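Local coordinates for protein D-alanyl-lipoteichoic acid synthetase (Streptococcus pneumoniae, PDB 3BMA) that probably takes part in D-alanylation of lipoteichoic acid during cell wall biogenesis, at residues T21-D24 and S25-R29. The protein carries 1 engineered substitution. Residues are numbered along the deposited sequence; the frame is centred on the assembly and turned at random. Where two conformers were deposited one is given.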
loop_
_atom_site.group_PDB
_atom_site.type_symbol
_atom_site.label_atom_id
_atom_site.label_comp_id
_atom_site.label_asym_id
_atom_site.label_seq_id
_atom_site.Cartn_x
_atom_site.Cartn_y
_atom_site.Cartn_z
ATOM N N THR C 21 -35.834 -3.558 -16.902
ATOM C CA THR C 21 -35.165 -2.895 -18.033
ATOM C C THR C 21 -34.864 -1.413 -17.774
ATOM O O THR C 21 -35.241 -0.538 -18.558
ATOM C CB THR C 21 -35.919 -3.091 -19.387
ATOM O OG1 THR C 21 -37.284 -2.671 -19.262
ATOM C CG2 THR C 21 -35.872 -4.550 -19.830
ATOM N N THR C 22 -34.221 -1.147 -16.641
ATOM C CA THR C 22 -33.755 0.192 -16.310
ATOM C C THR C 22 -32.252 0.224 -16.523
ATOM O O THR C 22 -31.650 -0.795 -16.875
ATOM C CB THR C 22 -34.091 0.596 -14.848
ATOM O OG1 THR C 22 -33.676 -0.437 -13.944
ATOM C CG2 THR C 22 -35.586 0.855 -14.684
ATOM N N ILE C 23 -31.655 1.395 -16.321
ATOM C CA ILE C 23 -30.208 1.556 -16.398
ATOM C C ILE C 23 -29.568 0.784 -15.247
ATOM O O ILE C 23 -28.560 0.102 -15.439
ATOM C CB ILE C 23 -29.802 3.055 -16.383
ATOM C CG1 ILE C 23 -30.374 3.769 -17.611
ATOM C CG2 ILE C 23 -28.290 3.212 -16.364
ATOM C CD1 ILE C 23 -30.503 5.267 -17.458
ATOM N N ASP C 24 -30.201 0.860 -14.074
ATOM C CA ASP C 24 -29.749 0.173 -12.862
ATOM C C ASP C 24 -29.694 -1.349 -12.985
ATOM O O ASP C 24 -28.695 -1.955 -12.615
ATOM C CB ASP C 24 -30.610 0.570 -11.657
ATOM C CG ASP C 24 -30.225 1.927 -11.072
ATOM O OD1 ASP C 24 -30.760 2.272 -9.996
ATOM O OD2 ASP C 24 -29.392 2.645 -11.671
ATOM N N SER C 25 -30.749 -1.960 -13.524
ATOM C CA SER C 25 -30.797 -3.418 -13.693
ATOM C C SER C 25 -29.685 -3.930 -14.612
ATOM O O SER C 25 -29.243 -5.071 -14.485
ATOM C CB SER C 25 -32.174 -3.877 -14.196
ATOM O OG SER C 25 -32.425 -3.442 -15.522
ATOM N N PHE C 26 -29.229 -3.066 -15.516
ATOM C CA PHE C 26 -28.136 -3.386 -16.420
ATOM C C PHE C 26 -26.738 -3.096 -15.855
ATOM O O PHE C 26 -25.894 -3.995 -15.835
ATOM C CB PHE C 26 -28.323 -2.679 -17.767
ATOM C CG PHE C 26 -27.291 -3.052 -18.793
ATOM C CD1 PHE C 26 -27.421 -4.220 -19.528
ATOM C CD2 PHE C 26 -26.183 -2.237 -19.021
ATOM C CE1 PHE C 26 -26.468 -4.573 -20.471
ATOM C CE2 PHE C 26 -25.222 -2.587 -19.961
ATOM C CZ PHE C 26 -25.369 -3.757 -20.690
ATOM N N LYS C 27 -26.489 -1.857 -15.414
ATOM C CA LYS C 27 -25.136 -1.439 -15.017
ATOM C C LYS C 27 -24.717 -1.884 -13.609
ATOM O O LYS C 27 -23.537 -2.108 -13.352
ATOM C CB LYS C 27 -24.920 0.072 -15.228
ATOM C CG LYS C 27 -25.551 0.995 -14.199
ATOM C CD LYS C 27 -25.075 2.428 -14.389
ATOM C CE LYS C 27 -25.439 3.307 -13.196
ATOM N NZ LYS C 27 -26.912 3.486 -13.020
ATOM N N GLU C 28 -25.682 -2.010 -12.704
ATOM C CA GLU C 28 -25.372 -2.379 -11.328
ATOM C C GLU C 28 -25.091 -3.866 -11.168
ATOM O O GLU C 28 -25.713 -4.712 -11.812
ATOM C CB GLU C 28 -26.470 -1.927 -10.358
ATOM C CG GLU C 28 -26.111 -0.725 -9.476
ATOM C CD GLU C 28 -26.003 0.585 -10.236
ATOM O OE1 GLU C 28 -25.024 1.326 -10.001
ATOM O OE2 GLU C 28 -26.895 0.878 -11.060
ATOM N N ARG C 29 -24.128 -4.146 -10.299
ATOM C CA ARG C 29 -23.689 -5.498 -9.993
ATOM C C ARG C 29 -24.749 -6.274 -9.211
ATOM O O ARG C 29 -25.086 -7.399 -9.565
ATOM C CB ARG C 29 -22.402 -5.417 -9.175
ATOM C CG ARG C 29 -21.770 -6.736 -8.828
ATOM C CD ARG C 29 -20.593 -6.501 -7.917
ATOM N NE ARG C 29 -19.583 -7.539 -8.076
ATOM C CZ ARG C 29 -18.580 -7.490 -8.946
ATOM N NH1 ARG C 29 -17.722 -8.497 -9.003
ATOM N NH2 ARG C 29 -18.425 -6.445 -9.753
HETATM O O HOH W 1 -34.004 -5.846 -16.309
#
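From I23 and D24 to K27 and E28 the chain makes little more than one helical turn, tied by two i to i+4 bonds: K27 N to I23 O at 2.9 Å and E28 N to D24 O at 3.0 Å. T22 is the N-cap. Its OG1, tucked between its own backbone N and carbonyl carbon (chi1 50°), faces the first turn, where T22 OG1 accepts a weak bond from S25 N at 3.3 Å. S25 reaches back alongside: S25 OG lies 3.1 Å from T22 O, close enough to bond, though its proton has another possible acceptor. A water links S25 OG to T21 N.

On another side of the turn, D24 and K27 run side by side. K27 was modelled in two conformers; in the one given, the lysine chain bends at its last torsion (chi4 -65°), which brings K27 NZ to D24 OD2 at 2.9 Å in a salt bridge whose hydrogen bond is weak. E28 OE2 is a second, weak partner of K27 NZ at 3.3 Å. The two carboxylates have planes 78° apart, and D24 OD2 and E28 OE2 lie only 3.1 Å from each other, a proximity the shared ammonium of this conformer probably offsets. I23 adds the apolar part: I23 CG2 sits beside the lysine, 3.9 Å from K27 CD. E28 is the first residue to leave helical geometry, and K27 O is taken up by Q92 beyond the turn.

S25 and F26 pack on strand 72-76, an outermost strand of the chain's parallel sheet, while I23 leans on helix 118-124. Together they make a short N-capped helix, carrying in this K27 conformer a D24-K27-E28 salt-bridge network and flanking the parallel sheet of this α/β fold, whose family belongs to the SGNH hydrolase clan.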